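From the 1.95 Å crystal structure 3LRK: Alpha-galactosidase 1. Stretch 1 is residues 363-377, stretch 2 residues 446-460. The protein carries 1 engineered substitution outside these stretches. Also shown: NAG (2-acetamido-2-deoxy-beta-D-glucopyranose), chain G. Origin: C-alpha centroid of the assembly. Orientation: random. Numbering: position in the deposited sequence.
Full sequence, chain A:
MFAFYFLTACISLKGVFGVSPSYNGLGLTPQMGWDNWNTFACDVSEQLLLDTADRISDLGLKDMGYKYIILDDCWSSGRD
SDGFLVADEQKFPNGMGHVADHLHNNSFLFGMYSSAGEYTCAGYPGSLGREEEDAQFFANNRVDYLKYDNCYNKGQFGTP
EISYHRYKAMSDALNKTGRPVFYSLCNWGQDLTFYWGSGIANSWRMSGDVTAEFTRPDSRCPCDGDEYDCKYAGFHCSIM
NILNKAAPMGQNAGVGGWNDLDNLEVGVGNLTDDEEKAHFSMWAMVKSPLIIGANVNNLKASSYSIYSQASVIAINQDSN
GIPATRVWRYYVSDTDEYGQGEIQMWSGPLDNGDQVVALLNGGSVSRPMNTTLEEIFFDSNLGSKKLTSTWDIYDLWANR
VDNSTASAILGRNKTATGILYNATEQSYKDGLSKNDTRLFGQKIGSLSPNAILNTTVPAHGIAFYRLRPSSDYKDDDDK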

# COMPACT_ATOMS: atom_id res chain seq x y z
N GLY A 363 13.39 27.41 -0.13
CA GLY A 363 13.45 27.96 -1.48
C GLY A 363 14.85 28.41 -1.87
O GLY A 363 15.74 28.50 -1.03
N SER A 364 15.04 28.70 -3.16
CA SER A 364 16.37 28.98 -3.72
C SER A 364 16.85 30.43 -3.54
O SER A 364 18.03 30.74 -3.77
CB SER A 364 16.38 28.62 -5.21
OG SER A 364 15.46 29.43 -5.93
N VAL A 365 15.95 31.31 -3.12
CA VAL A 365 16.28 32.72 -2.94
C VAL A 365 15.90 33.17 -1.54
O VAL A 365 15.02 32.57 -0.90
CB VAL A 365 15.57 33.63 -3.99
CG1 VAL A 365 16.15 35.03 -3.97
CG2 VAL A 365 15.71 33.07 -5.39
N SER A 366 16.58 34.21 -1.06
CA SER A 366 16.22 34.88 0.18
C SER A 366 14.80 35.39 0.04
O SER A 366 14.43 35.93 -1.00
CB SER A 366 17.18 36.04 0.43
OG SER A 366 16.92 36.67 1.67
N ARG A 367 13.98 35.21 1.08
CA ARG A 367 12.60 35.68 1.03
C ARG A 367 12.14 36.21 2.38
O ARG A 367 12.65 35.79 3.42
CB ARG A 367 11.66 34.58 0.52
CG ARG A 367 11.13 33.64 1.59
CD ARG A 367 10.43 32.42 1.02
NE ARG A 367 9.20 32.72 0.29
CZ ARG A 367 9.07 32.62 -1.04
NH1 ARG A 367 10.11 32.24 -1.79
NH2 ARG A 367 7.91 32.90 -1.62
N PRO A 368 11.18 37.15 2.37
CA PRO A 368 10.54 37.53 3.62
C PRO A 368 9.61 36.41 4.09
O PRO A 368 8.93 35.78 3.28
CB PRO A 368 9.75 38.78 3.25
CG PRO A 368 9.44 38.60 1.80
CD PRO A 368 10.65 37.92 1.23
N MET A 369 9.60 36.15 5.39
CA MET A 369 8.74 35.14 5.99
C MET A 369 8.03 35.74 7.21
O MET A 369 8.60 36.56 7.93
CB MET A 369 9.54 33.88 6.39
CG MET A 369 10.11 33.10 5.20
SD MET A 369 10.68 31.43 5.61
CE MET A 369 9.11 30.57 5.79
N ASN A 370 6.79 35.34 7.39
CA ASN A 370 5.90 35.92 8.37
C ASN A 370 5.00 34.93 9.11
O ASN A 370 4.58 33.98 8.54
CB ASN A 370 5.02 36.97 7.69
CG ASN A 370 4.09 36.39 6.66
OD1 ASN A 370 2.96 36.16 6.94
ND2 ASN A 370 4.55 36.20 5.45
N THR A 371 4.68 35.21 10.36
CA THR A 371 3.66 34.47 11.09
C THR A 371 2.99 35.37 12.15
O THR A 371 3.34 36.55 12.28
CB THR A 371 4.22 33.16 11.71
OG1 THR A 371 3.14 32.39 12.25
CG2 THR A 371 5.26 33.45 12.81
N THR A 372 2.02 34.81 12.86
CA THR A 372 1.27 35.51 13.90
C THR A 372 1.21 34.62 15.13
O THR A 372 1.55 33.44 15.05
CB THR A 372 -0.19 35.79 13.45
OG1 THR A 372 -0.87 34.54 13.26
CG2 THR A 372 -0.25 36.59 12.15
N LEU A 373 0.76 35.17 16.26
CA LEU A 373 0.54 34.39 17.48
C LEU A 373 -0.47 33.26 17.28
O LEU A 373 -0.35 32.19 17.90
CB LEU A 373 0.09 35.28 18.64
CG LEU A 373 1.09 36.29 19.23
CD1 LEU A 373 0.39 37.13 20.30
CD2 LEU A 373 2.33 35.61 19.80
N GLU A 374 -1.48 33.50 16.43
CA GLU A 374 -2.51 32.49 16.14
C GLU A 374 -1.91 31.24 15.50
O GLU A 374 -2.28 30.13 15.87
CB GLU A 374 -3.63 33.07 15.26
CG GLU A 374 -4.40 34.24 15.90
CD GLU A 374 -5.64 34.66 15.11
OE1 GLU A 374 -5.88 34.11 14.01
OE2 GLU A 374 -6.39 35.54 15.61
N GLU A 375 -0.98 31.44 14.57
CA GLU A 375 -0.27 30.34 13.90
C GLU A 375 0.75 29.67 14.81
O GLU A 375 0.83 28.44 14.85
CB GLU A 375 0.44 30.81 12.64
CG GLU A 375 -0.45 31.23 11.49
CD GLU A 375 0.30 31.31 10.18
OE1 GLU A 375 1.51 31.63 10.20
OE2 GLU A 375 -0.32 31.04 9.13
N ILE A 376 1.53 30.48 15.52
CA ILE A 376 2.52 29.98 16.48
C ILE A 376 1.85 29.11 17.56
O ILE A 376 2.29 27.98 17.82
CB ILE A 376 3.31 31.13 17.15
CG1 ILE A 376 4.24 31.80 16.13
CG2 ILE A 376 4.08 30.62 18.36
CD1 ILE A 376 4.74 33.18 16.55
N PHE A 377 0.79 29.63 18.16
CA PHE A 377 0.07 28.91 19.19
C PHE A 377 -1.15 28.23 18.58
O PHE A 377 -2.32 28.53 18.89
CB PHE A 377 -0.25 29.82 20.37
CG PHE A 377 0.99 30.35 21.06
CD1 PHE A 377 1.45 31.63 20.80
CD2 PHE A 377 1.70 29.54 21.94
CE1 PHE A 377 2.61 32.11 21.42
CE2 PHE A 377 2.85 30.01 22.57
CZ PHE A 377 3.31 31.29 22.31
N SER A 446 9.37 41.92 20.12
CA SER A 446 8.22 41.34 20.79
C SER A 446 7.07 41.20 19.81
O SER A 446 6.99 41.94 18.83
CB SER A 446 7.81 42.20 21.98
OG SER A 446 7.27 43.43 21.54
N LEU A 447 6.19 40.24 20.08
CA LEU A 447 5.03 39.99 19.24
C LEU A 447 3.76 40.16 20.06
O LEU A 447 3.54 39.44 21.04
CB LEU A 447 5.08 38.58 18.63
CG LEU A 447 4.62 38.34 17.18
CD1 LEU A 447 4.49 36.84 16.92
CD2 LEU A 447 3.32 39.05 16.83
N SER A 448 2.93 41.11 19.65
CA SER A 448 1.66 41.42 20.32
C SER A 448 0.50 40.77 19.57
O SER A 448 0.64 40.42 18.39
CB SER A 448 1.45 42.94 20.37
OG SER A 448 2.57 43.61 20.91
N PRO A 449 -0.65 40.60 20.24
CA PRO A 449 -1.84 40.16 19.51
C PRO A 449 -2.11 41.05 18.30
O PRO A 449 -1.81 42.25 18.33
CB PRO A 449 -2.96 40.31 20.55
CG PRO A 449 -2.28 40.15 21.84
CD PRO A 449 -0.94 40.79 21.68
N ASN A 450 -2.66 40.46 17.24
CA ASN A 450 -3.04 41.16 16.01
C ASN A 450 -1.86 41.57 15.11
O ASN A 450 -2.05 41.83 13.91
CB ASN A 450 -3.96 42.37 16.29
CG ASN A 450 -4.97 42.09 17.41
OD1 ASN A 450 -5.69 41.09 17.39
ND2 ASN A 450 -5.03 43.00 18.38
N ALA A 451 -0.66 41.63 15.68
CA ALA A 451 0.55 42.00 14.94
C ALA A 451 1.16 40.80 14.20
O ALA A 451 0.85 39.65 14.50
CB ALA A 451 1.57 42.61 15.89
N ILE A 452 2.03 41.07 13.22
CA ILE A 452 2.73 39.99 12.53
C ILE A 452 4.24 40.02 12.78
O ILE A 452 4.84 41.10 12.88
CB ILE A 452 2.38 39.88 11.00
CG1 ILE A 452 3.29 40.74 10.13
CG2 ILE A 452 0.89 40.17 10.74
CD1 ILE A 452 3.40 40.26 8.69
N LEU A 453 4.83 38.84 12.92
CA LEU A 453 6.28 38.68 12.98
C LEU A 453 6.81 38.58 11.55
O LEU A 453 6.45 37.66 10.82
CB LEU A 453 6.66 37.45 13.82
CG LEU A 453 8.04 36.78 13.75
CD1 LEU A 453 9.19 37.77 13.93
CD2 LEU A 453 8.14 35.66 14.79
N ASN A 454 7.63 39.55 11.15
CA ASN A 454 8.23 39.58 9.82
C ASN A 454 9.75 39.45 9.91
O ASN A 454 10.37 40.07 10.77
CB ASN A 454 7.86 40.88 9.09
CG ASN A 454 8.38 42.14 9.80
OD1 ASN A 454 7.98 42.44 10.93
ND2 ASN A 454 9.28 42.87 9.14
N THR A 455 10.33 38.62 9.04
CA THR A 455 11.78 38.48 8.94
C THR A 455 12.16 38.13 7.52
O THR A 455 11.32 37.67 6.75
CB THR A 455 12.35 37.35 9.83
OG1 THR A 455 11.47 37.08 10.93
CG2 THR A 455 13.75 37.71 10.34
N THR A 456 13.42 38.34 7.18
CA THR A 456 13.99 37.89 5.92
C THR A 456 14.83 36.65 6.22
O THR A 456 15.67 36.67 7.12
CB THR A 456 14.85 38.99 5.27
OG1 THR A 456 14.03 40.11 4.95
CG2 THR A 456 15.53 38.48 3.99
N VAL A 457 14.56 35.57 5.48
CA VAL A 457 15.23 34.28 5.69
C VAL A 457 16.04 33.90 4.45
O VAL A 457 15.49 33.85 3.35
CB VAL A 457 14.21 33.15 6.06
CG1 VAL A 457 14.95 31.88 6.46
CG2 VAL A 457 13.30 33.59 7.20
N PRO A 458 17.35 33.64 4.62
CA PRO A 458 18.21 33.28 3.50
C PRO A 458 17.76 31.99 2.81
O PRO A 458 17.09 31.15 3.42
CB PRO A 458 19.59 33.08 4.15
CG PRO A 458 19.51 33.75 5.47
CD PRO A 458 18.08 33.69 5.90
N ALA A 459 18.15 31.85 1.54
CA ALA A 459 17.91 30.61 0.79
C ALA A 459 18.45 29.40 1.55
O ALA A 459 19.58 29.42 2.05
CB ALA A 459 18.57 30.70 -0.57
N HIS A 460 17.64 28.34 1.62
CA HIS A 460 17.99 27.11 2.36
C HIS A 460 18.38 27.40 3.82
O HIS A 460 19.22 26.71 4.40
CB HIS A 460 19.13 26.35 1.65
CG HIS A 460 18.72 25.69 0.37
ND1 HIS A 460 19.49 24.74 -0.25
CD2 HIS A 460 17.61 25.84 -0.40
CE1 HIS A 460 18.89 24.33 -1.35
NE2 HIS A 460 17.74 24.98 -1.46
C1 NAG G . 4.27 35.57 4.19
C2 NAG G . 3.42 34.40 3.68
C3 NAG G . 3.37 34.34 2.14
C4 NAG G . 3.00 35.70 1.54
C5 NAG G . 3.82 36.83 2.17
C6 NAG G . 3.30 38.19 1.73
C7 NAG G . 3.01 32.25 4.76
C8 NAG G . 3.57 30.90 5.11
N2 NAG G . 3.87 33.12 4.22
O3 NAG G . 2.42 33.38 1.73
O4 NAG G . 3.20 35.66 0.14
O5 NAG G . 3.79 36.77 3.59
O6 NAG G . 4.24 38.78 0.85
O7 NAG G . 1.83 32.51 4.97
O HOH W 1 0.18 38.05 16.35

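A glycan rises from one strand of this two-strand contact: Asn370 ND2 is covalently joined to NAG C1 at 1.4 Å, the bond length of an N-glycosidic link. Asn370 shares its sheet face with Pro368, Asn454 and Thr456, so the sugar is carried on that face while the backbone beneath stays in register.

The pairing is antiparallel, with strand directions 147° apart and the axes approaching to 4.4 Å. Three hydrogen-bonded pairs define it, each closed by two reciprocal bonds. Arg367 N reaches Val457 O at 3.0 Å, and Val457 N returns to Arg367 O at 2.8 Å with a nearly linear angle of 179°. Met369 N to Thr455 O is 2.7 Å and Thr455 N to Met369 O 2.9 Å; Thr371 N to Leu453 O is 3.1 Å and Leu453 N to Thr371 O 2.8 Å. Pro368, which lacks an amide hydrogen, falls at a non-hydrogen-bonded position opposite Thr456, so no rung is lost. Instead its CA lies 3.2 Å from Thr455 O, a CA-H...O contact.

On the face bearing Arg367, Met369 and Thr371, Met369 SD packs diagonally against Val457 CG2 at 3.7 Å. On the glycan-bearing face, Asn370 CB lies 3.8 Å from Ile452 CD1.

Past the strand, the chain turns into a short helix. Thr372 OG1 caps it through a weak bond from Glu375 N (3.4 Å, 161°). Leu373 and Ile376 then point toward stretch 2 and converge on one methyl: Leu447 CD1 is 3.8 Å from Leu373 CD2 and 3.7 Å from Ile376 CD1. A water joins this helix to the type II turn Ser448–Ala451, accepting from Leu373 N (2.9 Å) and donating to Ser448 O (3.2 Å) and Ala451 O (2.5 Å). Together the stretches bury 890 Å², both sides summed.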